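Local atomic coordinates of Ice-binding protein isoform1a (Antarctomyces psychrotrophicus, PDB entry 7BWX), a protein that binds to ice, probably recognising water molecules of the prism planes through a right-handed beta-solenoid and so acting as an antifreeze protein. Residues 16-27 and 36-47; 68-76 and 171-179. The protein carries 1 engineered substitution. All coordinates share one frame; numbering follows the deposited sequence.

Interaction 1 (16-27 and 36-47); sequences SFGALAPQGVAN and DMGTTGTSITGF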
ATOM      1  N   SER A  16       0.154 -10.411  -6.823  1.00 15.64           N
ATOM      2  CA  SER A  16       1.164 -10.143  -7.864  1.00 15.76           C
ATOM      3  C   SER A  16       1.106  -8.699  -8.395  1.00 14.90           C
ATOM      4  O   SER A  16       1.981  -8.335  -9.245  1.00 13.56           O
ATOM      5  CB  SER A  16       1.010 -11.148  -8.941  1.00 17.33           C
ATOM      6  OG  SER A  16      -0.209 -10.940  -9.653  1.00 18.44           O
ATOM      7  N   PHE A  17       0.167  -7.883  -7.918  1.00 12.71           N
ATOM      8  CA  PHE A  17      -0.079  -6.525  -8.477  1.00 12.67           C
ATOM      9  C   PHE A  17       0.742  -5.469  -7.752  1.00 12.83           C
ATOM     10  O   PHE A  17       0.684  -5.409  -6.517  1.00 14.71           O
ATOM     11  CB  PHE A  17      -1.577  -6.172  -8.449  1.00 12.22           C
ATOM     12  CG  PHE A  17      -2.365  -6.882  -9.524  1.00 12.17           C
ATOM     13  CD1 PHE A  17      -2.703  -8.229  -9.399  1.00 12.35           C
ATOM     14  CD2 PHE A  17      -2.664  -6.228 -10.696  1.00 11.68           C
ATOM     15  CE1 PHE A  17      -3.353  -8.897 -10.421  1.00 12.66           C
ATOM     16  CE2 PHE A  17      -3.354  -6.879 -11.704  1.00 12.47           C
ATOM     17  CZ  PHE A  17      -3.695  -8.204 -11.569  1.00 13.42           C
ATOM     18  N   GLY A  18       1.407  -4.604  -8.514  1.00 13.09           N
ATOM     19  CA  GLY A  18       2.000  -3.373  -7.963  1.00 14.06           C
ATOM     20  C   GLY A  18       0.990  -2.251  -7.865  1.00 14.41           C
ATOM     21  O   GLY A  18       1.121  -1.422  -6.959  1.00 12.52           O
ATOM     22  N   ALA A  19       0.034  -2.220  -8.799  1.00 13.78           N
ATOM     23  CA  ALA A  19      -1.033  -1.202  -8.855  1.00 13.61           C
ATOM     24  C   ALA A  19      -2.291  -1.901  -9.371  1.00 13.40           C
ATOM     25  O   ALA A  19      -2.280  -2.547 -10.466  1.00 14.55           O
ATOM     26  CB  ALA A  19      -0.649  -0.042  -9.712  1.00 14.94           C
ATOM     27  N   LEU A  20      -3.345  -1.762  -8.600  1.00 13.60           N
ATOM     28  CA  LEU A  20      -4.667  -2.325  -8.946  1.00 13.73           C
ATOM     29  C   LEU A  20      -5.720  -1.293  -8.560  1.00 14.03           C
ATOM     30  O   LEU A  20      -5.695  -0.772  -7.411  1.00 13.57           O
ATOM     31  CB  LEU A  20      -4.848  -3.635  -8.193  1.00 13.50           C
ATOM     32  CG  LEU A  20      -6.182  -4.314  -8.403  1.00 14.50           C
ATOM     33  CD1 LEU A  20      -6.296  -4.786  -9.833  1.00 16.21           C
ATOM     34  CD2 LEU A  20      -6.295  -5.450  -7.390  1.00 15.66           C
ATOM     35  N   ALA A  21      -6.516  -0.864  -9.528  1.00 13.37           N
ATOM     36  CA  ALA A  21      -7.530   0.165  -9.248  1.00 15.19           C
ATOM     37  C   ALA A  21      -8.668  -0.041 -10.208  1.00 15.30           C
ATOM     38  O   ALA A  21      -8.461  -0.023 -11.413  1.00 13.93           O
ATOM     39  CB  ALA A  21      -6.950   1.514  -9.402  1.00 15.98           C
ATOM     40  N   PRO A  22      -9.898  -0.142  -9.686  1.00 14.83           N
ATOM     41  CA  PRO A  22     -11.014  -0.416 -10.574  1.00 14.16           C
ATOM     42  C   PRO A  22     -11.217   0.718 -11.582  1.00 14.73           C
ATOM     43  O   PRO A  22     -11.450   0.448 -12.778  1.00 17.38           O
ATOM     44  CB  PRO A  22     -12.184  -0.569  -9.624  1.00 15.69           C
ATOM     45  CG  PRO A  22     -11.743   0.080  -8.320  1.00 16.25           C
ATOM     46  CD  PRO A  22     -10.242  -0.082  -8.267  1.00 15.30           C
ATOM     47  N   GLN A  23     -11.114   1.962 -11.130  1.00 14.18           N
ATOM     48  CA  GLN A  23     -11.449   3.132 -11.962  1.00 16.36           C
ATOM     49  C   GLN A  23     -10.190   3.792 -12.542  1.00 16.61           C
ATOM     50  O   GLN A  23     -10.246   5.003 -12.872  1.00 18.96           O
ATOM     51  CB  GLN A  23     -12.342   4.098 -11.180  1.00 18.40           C
ATOM     52  CG  GLN A  23     -13.655   3.511 -10.663  1.00 21.50           C
ATOM     53  CD  GLN A  23     -14.388   2.519 -11.527  1.00 29.71           C
ATOM     54  OE1 GLN A  23     -14.559   2.681 -12.749  1.00 33.47           O
ATOM     55  NE2 GLN A  23     -14.863   1.470 -10.878  1.00 33.61           N
ATOM     56  N   GLY A  24      -9.106   3.034 -12.715  1.00 13.95           N
ATOM     57  CA  GLY A  24      -8.030   3.418 -13.617  1.00 15.00           C
ATOM     58  C   GLY A  24      -6.729   3.759 -12.887  1.00 14.73           C
ATOM     59  O   GLY A  24      -6.745   3.973 -11.653  1.00 14.86           O
ATOM     60  N   VAL A  25      -5.649   3.788 -13.644  1.00 14.48           N
ATOM     61  CA  VAL A  25      -4.311   4.235 -13.179  1.00 14.65           C
ATOM     62  C   VAL A  25      -3.916   5.365 -14.117  1.00 15.11           C
ATOM     63  O   VAL A  25      -4.010   5.186 -15.361  1.00 15.62           O
ATOM     64  CB  VAL A  25      -3.286   3.095 -13.207  1.00 16.09           C
ATOM     65  CG1 VAL A  25      -1.951   3.603 -12.715  1.00 16.84           C
ATOM     66  CG2 VAL A  25      -3.711   1.894 -12.408  1.00 15.68           C
ATOM     67  N   ALA A  26      -3.636   6.525 -13.568  1.00 13.18           N
ATOM     68  CA  ALA A  26      -3.271   7.732 -14.320  1.00 13.89           C
ATOM     69  C   ALA A  26      -1.828   8.059 -13.930  1.00 13.71           C
ATOM     70  O   ALA A  26      -1.630   8.422 -12.776  1.00 12.40           O
ATOM     71  CB  ALA A  26      -4.195   8.892 -13.992  1.00 14.29           C
ATOM     72  N   ASN A  27      -0.903   7.977 -14.872  1.00 14.24           N
ATOM     73  CA  ASN A  27       0.543   8.167 -14.635  1.00 12.28           C
ATOM     74  C   ASN A  27       1.054   9.419 -15.337  1.00 14.65           C
ATOM     75  O   ASN A  27       0.741   9.626 -16.520  1.00 14.59           O
ATOM     76  CB  ASN A  27       1.343   6.947 -15.118  1.00 12.94           C
ATOM     77  CG  ASN A  27       2.829   7.141 -14.933  1.00 13.39           C
ATOM     78  OD1 ASN A  27       3.607   7.369 -15.915  1.00 14.04           O
ATOM     79  ND2 ASN A  27       3.196   7.229 -13.682  1.00  9.42           N
ATOM     80  N   ASP A  36       2.445  -6.639 -11.564  1.00 15.31           N
ATOM     81  CA  ASP A  36       1.290  -6.619 -12.474  1.00 15.17           C
ATOM     82  C   ASP A  36       0.547  -5.312 -12.250  1.00 14.85           C
ATOM     83  O   ASP A  36       0.701  -4.678 -11.166  1.00 13.65           O
ATOM     84  CB  ASP A  36       0.406  -7.831 -12.217  1.00 15.46           C
ATOM     85  CG  ASP A  36       1.048  -9.169 -12.545  1.00 17.69           C
ATOM     86  OD1 ASP A  36       2.073  -9.192 -13.244  1.00 17.78           O
ATOM     87  OD2 ASP A  36       0.477 -10.183 -12.103  1.00 20.15           O
ATOM     88  N   MET A  37      -0.230  -4.897 -13.235  1.00 14.50           N
ATOM     89  CA  MET A  37      -1.084  -3.703 -13.130  1.00 14.79           C
ATOM     90  C   MET A  37      -2.448  -4.053 -13.704  1.00 14.80           C
ATOM     91  O   MET A  37      -2.526  -4.819 -14.696  1.00 13.47           O
ATOM     92  CB  MET A  37      -0.516  -2.496 -13.873  1.00 17.85           C
ATOM     93  CG  MET A  37      -1.353  -1.247 -13.691  1.00 21.28           C
ATOM     94  SD  MET A  37      -0.347   0.207 -14.056  1.00 25.72           S
ATOM     95  CE  MET A  37      -0.012  -0.082 -15.788  1.00 31.30           C
ATOM     96  N   GLY A  38      -3.499  -3.587 -13.030  1.00 15.05           N
ATOM     97  CA  GLY A  38      -4.832  -3.863 -13.566  1.00 16.52           C
ATOM     98  C   GLY A  38      -5.883  -2.878 -13.133  1.00 14.81           C
ATOM     99  O   GLY A  38      -5.706  -2.134 -12.166  1.00 12.29           O
ATOM    100  N   THR A  39      -7.003  -2.968 -13.834  1.00 13.82           N
ATOM    101  CA  THR A  39      -8.232  -2.238 -13.548  1.00 14.41           C
ATOM    102  C   THR A  39      -9.398  -3.192 -13.829  1.00 15.55           C
ATOM    103  O   THR A  39      -9.166  -4.240 -14.421  1.00 14.74           O
ATOM    104  CB  THR A  39      -8.358  -1.018 -14.462  1.00 14.93           C
ATOM    105  OG1 THR A  39      -8.744  -1.450 -15.776  1.00 14.04           O
ATOM    106  CG2 THR A  39      -7.082  -0.235 -14.591  1.00 15.30           C
ATOM    107  N   THR A  40     -10.606  -2.769 -13.504  1.00 15.43           N
ATOM    108  CA  THR A  40     -11.820  -3.551 -13.800  1.00 16.67           C
ATOM    109  C   THR A  40     -12.470  -3.047 -15.091  1.00 18.84           C
ATOM    110  O   THR A  40     -13.665  -3.328 -15.286  1.00 21.61           O
ATOM    111  CB  THR A  40     -12.722  -3.569 -12.568  1.00 17.44           C
ATOM    112  OG1 THR A  40     -13.039  -2.244 -12.155  1.00 16.74           O
ATOM    113  CG2 THR A  40     -12.067  -4.312 -11.424  1.00 16.61           C
ATOM    114  N   GLY A  41     -11.710  -2.477 -16.017  1.00 19.78           N
ATOM    115  CA  GLY A  41     -12.275  -2.023 -17.312  1.00 20.71           C
ATOM    116  C   GLY A  41     -11.816  -0.625 -17.703  1.00 20.06           C
ATOM    117  O   GLY A  41     -11.677  -0.338 -18.905  1.00 21.11           O
ATOM    118  N   THR A  42     -11.604   0.254 -16.747  1.00 17.92           N
ATOM    119  CA  THR A  42     -11.112   1.614 -17.035  1.00 17.27           C
ATOM    120  C   THR A  42      -9.720   1.531 -17.687  1.00 17.19           C
ATOM    121  O   THR A  42      -8.879   0.750 -17.231  1.00 17.37           O
ATOM    122  CB  THR A  42     -11.082   2.419 -15.733  1.00 18.92           C
ATOM    123  OG1 THR A  42     -12.403   2.374 -15.177  1.00 21.41           O
ATOM    124  CG2 THR A  42     -10.600   3.830 -15.947  1.00 17.00           C
ATOM    125  N   SER A  43      -9.470   2.350 -18.698  1.00 15.49           N
ATOM    126  CA  SER A  43      -8.185   2.428 -19.412  1.00 18.46           C
ATOM    127  C   SER A  43      -7.140   3.050 -18.480  1.00 17.79           C
ATOM    128  O   SER A  43      -7.517   3.754 -17.496  1.00 17.05           O
ATOM    129  CB  SER A  43      -8.338   3.220 -20.681  1.00 22.72           C
ATOM    130  OG  SER A  43      -8.507   4.577 -20.337  1.00 33.51           O
ATOM    131  N   ILE A  44      -5.887   2.694 -18.691  1.00 15.61           N
ATOM    132  CA  ILE A  44      -4.760   3.320 -17.941  1.00 17.97           C
ATOM    133  C   ILE A  44      -4.237   4.436 -18.824  1.00 20.03           C
ATOM    134  O   ILE A  44      -4.340   4.289 -20.056  1.00 22.30           O
ATOM    135  CB  ILE A  44      -3.697   2.268 -17.603  1.00 18.80           C
ATOM    136  CG1 ILE A  44      -3.079   1.694 -18.880  1.00 23.41           C
ATOM    137  CG2 ILE A  44      -4.329   1.173 -16.753  1.00 18.29           C
ATOM    138  CD1 ILE A  44      -1.751   0.990 -18.682  1.00 28.19           C
ATOM    139  N   THR A  45      -3.650   5.480 -18.261  1.00 15.73           N
ATOM    140  CA  THR A  45      -3.037   6.542 -19.086  1.00 17.57           C
ATOM    141  C   THR A  45      -1.638   6.805 -18.564  1.00 16.23           C
ATOM    142  O   THR A  45      -1.399   6.578 -17.354  1.00 14.33           O
ATOM    143  CB  THR A  45      -3.846   7.846 -19.073  1.00 21.11           C
ATOM    144  OG1 THR A  45      -4.010   8.282 -17.715  1.00 25.73           O
ATOM    145  CG2 THR A  45      -5.241   7.610 -19.541  1.00 25.51           C
ATOM    146  N   GLY A  46      -0.752   7.223 -19.467  1.00 16.29           N
ATOM    147  CA  GLY A  46       0.628   7.601 -19.081  1.00 17.19           C
ATOM    148  C   GLY A  46       1.616   6.450 -19.113  1.00 16.05           C
ATOM    149  O   GLY A  46       2.725   6.608 -18.567  1.00 17.06           O
ATOM    150  N   PHE A  47       1.295   5.376 -19.826  1.00 16.51           N
ATOM    151  CA  PHE A  47       2.208   4.262 -20.120  1.00 17.93           C
ATOM    152  C   PHE A  47       2.272   4.088 -21.635  1.00 20.91           C
ATOM    153  O   PHE A  47       1.383   3.452 -22.191  1.00 19.95           O
ATOM    154  CB  PHE A  47       1.716   2.991 -19.436  1.00 18.13           C
ATOM    155  CG  PHE A  47       1.643   3.068 -17.933  1.00 18.59           C
ATOM    156  CD1 PHE A  47       0.544   3.621 -17.314  1.00 17.06           C
ATOM    157  CD2 PHE A  47       2.682   2.567 -17.148  1.00 18.99           C
ATOM    158  CE1 PHE A  47       0.479   3.696 -15.927  1.00 19.41           C
ATOM    159  CE2 PHE A  47       2.612   2.646 -15.761  1.00 20.47           C
ATOM    160  CZ  PHE A  47       1.523   3.236 -15.156  1.00 18.45           C
TER
HETATM  161  O   HOH W   1     -13.686  -0.156 -14.533  1.00 28.28           O

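Interaction 2 (68-76 and 171-179); sequences ADSRTAFVA and GNVIANALI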
ATOM      1  N   ALA A  68     -11.660  -8.306  -6.408  1.00 11.81           N
ATOM      2  CA  ALA A  68     -12.518  -8.925  -5.367  1.00 12.27           C
ATOM      3  C   ALA A  68     -11.627  -9.317  -4.182  1.00 12.36           C
ATOM      4  O   ALA A  68     -11.954  -9.016  -3.046  1.00 13.35           O
ATOM      5  CB  ALA A  68     -13.192 -10.140  -5.901  1.00 13.23           C
ATOM      6  N   ASP A  69     -10.500  -9.962  -4.455  1.00 13.01           N
ATOM      7  CA  ASP A  69      -9.575 -10.427  -3.386  1.00 14.36           C
ATOM      8  C   ASP A  69      -9.033  -9.227  -2.604  1.00 13.82           C
ATOM      9  O   ASP A  69      -8.887  -9.352  -1.383  1.00 14.04           O
ATOM     10  CB  ASP A  69      -8.467 -11.316  -3.951  1.00 15.72           C
ATOM     11  CG  ASP A  69      -8.971 -12.694  -4.453  1.00 18.25           C
ATOM     12  OD1 ASP A  69     -10.190 -13.069  -4.191  1.00 17.75           O
ATOM     13  OD2 ASP A  69      -8.160 -13.404  -5.099  1.00 17.59           O
ATOM     14  N   SER A  70      -8.745  -8.108  -3.273  1.00 13.76           N
ATOM     15  CA  SER A  70      -8.217  -6.894  -2.609  1.00 13.86           C
ATOM     16  C   SER A  70      -9.277  -6.388  -1.640  1.00 13.37           C
ATOM     17  O   SER A  70      -8.946  -5.957  -0.519  1.00 11.78           O
ATOM     18  CB  SER A  70      -7.774  -5.840  -3.583  1.00 14.12           C
ATOM     19  OG  SER A  70      -8.845  -5.125  -4.172  1.00 13.91           O
ATOM     20  N   ARG A  71     -10.537  -6.415  -2.041  1.00 12.65           N
ATOM     21  CA  ARG A  71     -11.617  -5.897  -1.173  1.00 11.84           C
ATOM     22  C   ARG A  71     -11.879  -6.871  -0.030  1.00 12.20           C
ATOM     23  O   ARG A  71     -12.149  -6.398   1.085  1.00 13.37           O
ATOM     24  CB  ARG A  71     -12.875  -5.616  -1.990  1.00 11.44           C
ATOM     25  CG  ARG A  71     -12.692  -4.547  -3.050  1.00 11.55           C
ATOM     26  CD  ARG A  71     -12.144  -3.234  -2.509  1.00 12.24           C
ATOM     27  NE  ARG A  71     -10.680  -3.162  -2.663  1.00 12.97           N
ATOM     28  CZ  ARG A  71      -9.937  -2.169  -2.172  1.00 13.63           C
ATOM     29  NH1 ARG A  71     -10.491  -1.217  -1.456  1.00 14.39           N
ATOM     30  NH2 ARG A  71      -8.643  -2.116  -2.417  1.00 14.18           N
ATOM     31  N   THR A  72     -11.798  -8.168  -0.273  1.00 13.24           N
ATOM     32  CA  THR A  72     -11.935  -9.200   0.775  1.00 13.94           C
ATOM     33  C   THR A  72     -10.868  -8.947   1.866  1.00 14.23           C
ATOM     34  O   THR A  72     -11.154  -9.010   3.087  1.00 12.65           O
ATOM     35  CB  THR A  72     -11.826 -10.594   0.161  1.00 15.27           C
ATOM     36  OG1 THR A  72     -12.853 -10.768  -0.839  1.00 15.06           O
ATOM     37  CG2 THR A  72     -11.899 -11.694   1.210  1.00 16.22           C
ATOM     38  N   ALA A  73      -9.641  -8.670   1.445  1.00 13.83           N
ATOM     39  CA  ALA A  73      -8.525  -8.386   2.368  1.00 14.03           C
ATOM     40  C   ALA A  73      -8.807  -7.079   3.102  1.00 14.09           C
ATOM     41  O   ALA A  73      -8.502  -7.007   4.300  1.00 14.03           O
ATOM     42  CB  ALA A  73      -7.211  -8.359   1.597  1.00 14.37           C
ATOM     43  N   PHE A  74      -9.321  -6.043   2.418  1.00 13.80           N
ATOM     44  CA  PHE A  74      -9.660  -4.756   3.068  1.00 13.33           C
ATOM     45  C   PHE A  74     -10.632  -5.010   4.220  1.00 13.48           C
ATOM     46  O   PHE A  74     -10.438  -4.516   5.352  1.00 12.71           O
ATOM     47  CB  PHE A  74     -10.242  -3.768   2.065  1.00 13.22           C
ATOM     48  CG  PHE A  74     -10.537  -2.419   2.649  1.00 13.30           C
ATOM     49  CD1 PHE A  74      -9.535  -1.474   2.797  1.00 13.78           C
ATOM     50  CD2 PHE A  74     -11.804  -2.120   3.106  1.00 13.50           C
ATOM     51  CE1 PHE A  74      -9.809  -0.247   3.371  1.00 13.91           C
ATOM     52  CE2 PHE A  74     -12.084  -0.877   3.636  1.00 14.28           C
ATOM     53  CZ  PHE A  74     -11.081   0.046   3.804  1.00 13.71           C
ATOM     54  N   VAL A  75     -11.690  -5.735   3.922  1.00 12.96           N
ATOM     55  CA  VAL A  75     -12.780  -6.018   4.898  1.00 13.82           C
ATOM     56  C   VAL A  75     -12.181  -6.815   6.067  1.00 15.25           C
ATOM     57  O   VAL A  75     -12.453  -6.440   7.239  1.00 15.93           O
ATOM     58  CB  VAL A  75     -13.958  -6.737   4.232  1.00 14.32           C
ATOM     59  CG1 VAL A  75     -14.928  -7.288   5.275  1.00 14.84           C
ATOM     60  CG2 VAL A  75     -14.670  -5.789   3.273  1.00 14.22           C
ATOM     61  N   ALA A  76     -11.365  -7.820   5.780  1.00 15.13           N
ATOM     62  CA  ALA A  76     -10.755  -8.673   6.835  1.00 16.13           C
ATOM     63  C   ALA A  76      -9.810  -7.812   7.697  1.00 16.77           C
ATOM     64  O   ALA A  76      -9.809  -7.928   8.925  1.00 17.53           O
ATOM     65  CB  ALA A  76     -10.027  -9.837   6.204  1.00 15.48           C
ATOM     66  N   GLY A 171       5.322  -2.072   2.272  1.00 12.40           N
ATOM     67  CA  GLY A 171       4.083  -2.760   2.620  1.00 14.19           C
ATOM     68  C   GLY A 171       2.984  -2.648   1.567  1.00 14.76           C
ATOM     69  O   GLY A 171       3.181  -2.000   0.539  1.00 14.32           O
ATOM     70  N   ASN A 172       1.875  -3.331   1.852  1.00 14.51           N
ATOM     71  CA  ASN A 172       0.672  -3.417   0.977  1.00 15.08           C
ATOM     72  C   ASN A 172      -0.310  -2.334   1.414  1.00 14.43           C
ATOM     73  O   ASN A 172      -0.780  -2.363   2.548  1.00 15.57           O
ATOM     74  CB  ASN A 172       0.111  -4.834   1.046  1.00 16.41           C
ATOM     75  CG  ASN A 172       1.115  -5.876   0.609  1.00 18.27           C
ATOM     76  OD1 ASN A 172       1.605  -5.828  -0.521  1.00 20.11           O
ATOM     77  ND2 ASN A 172       1.408  -6.825   1.486  1.00 19.24           N
ATOM     78  N   VAL A 173      -0.506  -1.351   0.555  1.00 13.36           N
ATOM     79  CA  VAL A 173      -1.436  -0.247   0.767  1.00 13.99           C
ATOM     80  C   VAL A 173      -2.756  -0.720   0.172  1.00 14.72           C
ATOM     81  O   VAL A 173      -2.831  -0.842  -1.042  1.00 13.91           O
ATOM     82  CB  VAL A 173      -0.956   1.057   0.134  1.00 15.06           C
ATOM     83  CG1 VAL A 173      -1.956   2.169   0.406  1.00 15.99           C
ATOM     84  CG2 VAL A 173       0.452   1.460   0.614  1.00 16.07           C
ATOM     85  N   ILE A 174      -3.744  -0.947   1.031  1.00 14.15           N
ATOM     86  CA  ILE A 174      -5.124  -1.331   0.643  1.00 14.14           C
ATOM     87  C   ILE A 174      -6.044  -0.202   1.067  1.00 11.80           C
ATOM     88  O   ILE A 174      -6.347  -0.056   2.244  1.00 13.11           O
ATOM     89  CB  ILE A 174      -5.501  -2.681   1.235  1.00 13.91           C
ATOM     90  CG1 ILE A 174      -4.344  -3.671   1.132  1.00 15.29           C
ATOM     91  CG2 ILE A 174      -6.755  -3.164   0.537  1.00 14.30           C
ATOM     92  CD1 ILE A 174      -4.703  -5.066   1.654  1.00 16.95           C
ATOM     93  N   ALA A 175      -6.306   0.697   0.145  1.00 11.54           N
ATOM     94  CA  ALA A 175      -7.120   1.888   0.415  1.00 11.90           C
ATOM     95  C   ALA A 175      -8.571   1.659  -0.020  1.00 12.17           C
ATOM     96  O   ALA A 175      -8.804   1.095  -1.079  1.00 12.67           O
ATOM     97  CB  ALA A 175      -6.545   3.054  -0.318  1.00 12.13           C
ATOM     98  N   ASN A 176      -9.499   2.233   0.727  1.00 12.58           N
ATOM     99  CA  ASN A 176     -10.940   2.179   0.410  1.00 12.43           C
ATOM    100  C   ASN A 176     -11.210   2.961  -0.865  1.00 13.01           C
ATOM    101  O   ASN A 176     -12.037   2.523  -1.664  1.00 12.34           O
ATOM    102  CB  ASN A 176     -11.728   2.762   1.548  1.00 13.70           C
ATOM    103  CG  ASN A 176     -13.208   2.511   1.382  1.00 14.19           C
ATOM    104  OD1 ASN A 176     -13.604   1.361   1.368  1.00 14.10           O
ATOM    105  ND2 ASN A 176     -13.976   3.583   1.228  1.00 14.55           N
ATOM    106  N   ALA A 177     -10.496   4.057  -1.074  1.00 13.04           N
ATOM    107  CA  ALA A 177     -10.719   4.966  -2.213  1.00 12.79           C
ATOM    108  C   ALA A 177      -9.376   5.223  -2.937  1.00 13.53           C
ATOM    109  O   ALA A 177      -8.822   4.270  -3.472  1.00 14.95           O
ATOM    110  CB  ALA A 177     -11.382   6.195  -1.698  1.00 12.06           C
ATOM    111  N   LEU A 178      -8.911   6.459  -2.996  1.00 12.17           N
ATOM    112  CA  LEU A 178      -7.836   6.885  -3.921  1.00 12.89           C
ATOM    113  C   LEU A 178      -6.478   6.531  -3.318  1.00 13.46           C
ATOM    114  O   LEU A 178      -6.345   6.645  -2.080  1.00 12.44           O
ATOM    115  CB  LEU A 178      -7.909   8.395  -4.104  1.00 13.99           C
ATOM    116  CG  LEU A 178      -6.971   8.976  -5.165  1.00 14.77           C
ATOM    117  CD1 LEU A 178      -7.478   8.567  -6.541  1.00 15.53           C
ATOM    118  CD2 LEU A 178      -6.910  10.506  -5.075  1.00 15.64           C
ATOM    119  N   ILE A 179      -5.512   6.163  -4.173  1.00 12.70           N
ATOM    120  CA  ILE A 179      -4.076   6.159  -3.776  1.00 12.18           C
ATOM    121  C   ILE A 179      -3.374   7.100  -4.717  1.00 12.74           C
ATOM    122  O   ILE A 179      -3.408   6.849  -5.913  1.00 13.27           O
ATOM    123  CB  ILE A 179      -3.432   4.773  -3.754  1.00 12.32           C
ATOM    124  CG1 ILE A 179      -4.148   3.849  -2.796  1.00 12.38           C
ATOM    125  CG2 ILE A 179      -1.945   4.872  -3.369  1.00 13.13           C
ATOM    126  CD1 ILE A 179      -3.700   2.425  -2.854  1.00 12.55           C
TER
HETATM  127  O   HOH W   2     -12.972  -0.868  -0.088  1.00 13.96           O

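Interaction 1 (16-27 and 36-47)
Ser16 meets Asp36 twice: its carbonyl takes the backbone NH of Asp36, and its hydroxyl OG gives a 2.7 Å bond to Asp36 OD2, reached from above the carboxylate plane. The other oxygen, OD1, is bonded to the backbone N of Gln55. The ring of Phe17 lies under the same residue, with Asp36 CB 3.8 Å from the ring centroid in a CH-pi contact and the backbone N of Gly38 at the ring edge. A CB on Gly38 would run into Phe17 CE2. At Gly18 a beta bulge shifts the register, and Asp36 O accepts from Gly18 N at 2.7 Å and weakly from Ala19 N. Parallel pairing follows, Gly38 N to Ala19 O and Ala21 N to Gly38 O, the stacking of successive coils in a right-handed beta-solenoid. A type I turn from Ala21 to Gly24 then swings the chain onto another face. Here Pro22 O receives Thr40 OG1 at 3.2 Å and a water that also bonds Thr42 OG1. Val25 packs with both methyls against Met37, CG1 standing 4.0 Å from both Met37 SD and Phe47 CE1. Met37, bent at its last torsion (chi3 64°), lays CE over the centre of the Phe47 ring. Backbone bonds from Thr45 N to Val25 O and from Asn27 N to Thr45 O bridge the coils again, while Asn27 CB sits 3.5 Å from Phe47 CE1.

Interaction 2 (68-76 and 171-179)
Arg71 reaches from the helix to the end of the strand, its NH1 giving a 2.9 Å bond to Ala175 O. The oxygen lies close to the guanidinium plane, whereas NH1 stands well above the plane of the carbonyl. The side chain leaves the helix pointing away from the strand and is brought back by bends at chi2 (-54°) and chi3 (95°). Ser70 steadies the folded shape: its OG accepts from Arg71 NE at 3.1 Å, in the guanidinium plane, and weakly from NH2, and is itself bonded to Phe67 O. NH1 also donates to a water that in turn donates a hydrogen bond to Asn176 OD1, and NH2 makes a weak bond to Leu192 O. A leucine in place of Arg71 would probably leave Ala175 O and Ser70 OG without these donors and the bridging water with one partner fewer. Phe74, with CG anti to the backbone N, drops its ring toward the strand. Its edge meets Ile174 O, 3.5 Å from CD1, and its CZ lies 3.6 Å from Asn176 CB; the bridging water sits over one face, offset toward the rim. The ring and the Asn176 amide are moderately tilted against each other. Ile174 packs against the helix with both branches: CG2 is 3.9 Å from Phe74 CB and also packs near Ser70 O and Arg71 NH2, while CD1 reaches Ala73 CB at 4.1 Å. Phe74 and Ile174 also touch Ile156 on the neighbouring strand. Helix segment 68-76 crosses strand 172-175 almost squarely, at -87°, the arrangement of the ice-binding protein fold, in which one long helix lies alongside a beta-solenoid and across its strands.

In the fold
Both segments of interaction 1 come earlier in the chain than either segment of interaction 2, and the centres of the two contacts lie about 14 Å apart. Both use strands of the solenoid: 19-20 pairs with 36-39 and, on its other side, with 186-192, which in turn pairs with 172-175. Segment 16-27 thus belongs to the same ladder of coils as segment 171-179, although more than 140 residues separate them in sequence. Helix 61-79 covers both places, with Phe17, Pro22 and Thr40 touching its earlier part and Ile174 its middle turns; Leu20 CD2 meets Ser70 CB at 4.1 Å where the two contacts join. Interaction 1 therefore stacks coil on coil, and interaction 2 packs the helix across a coil formed much later in the chain.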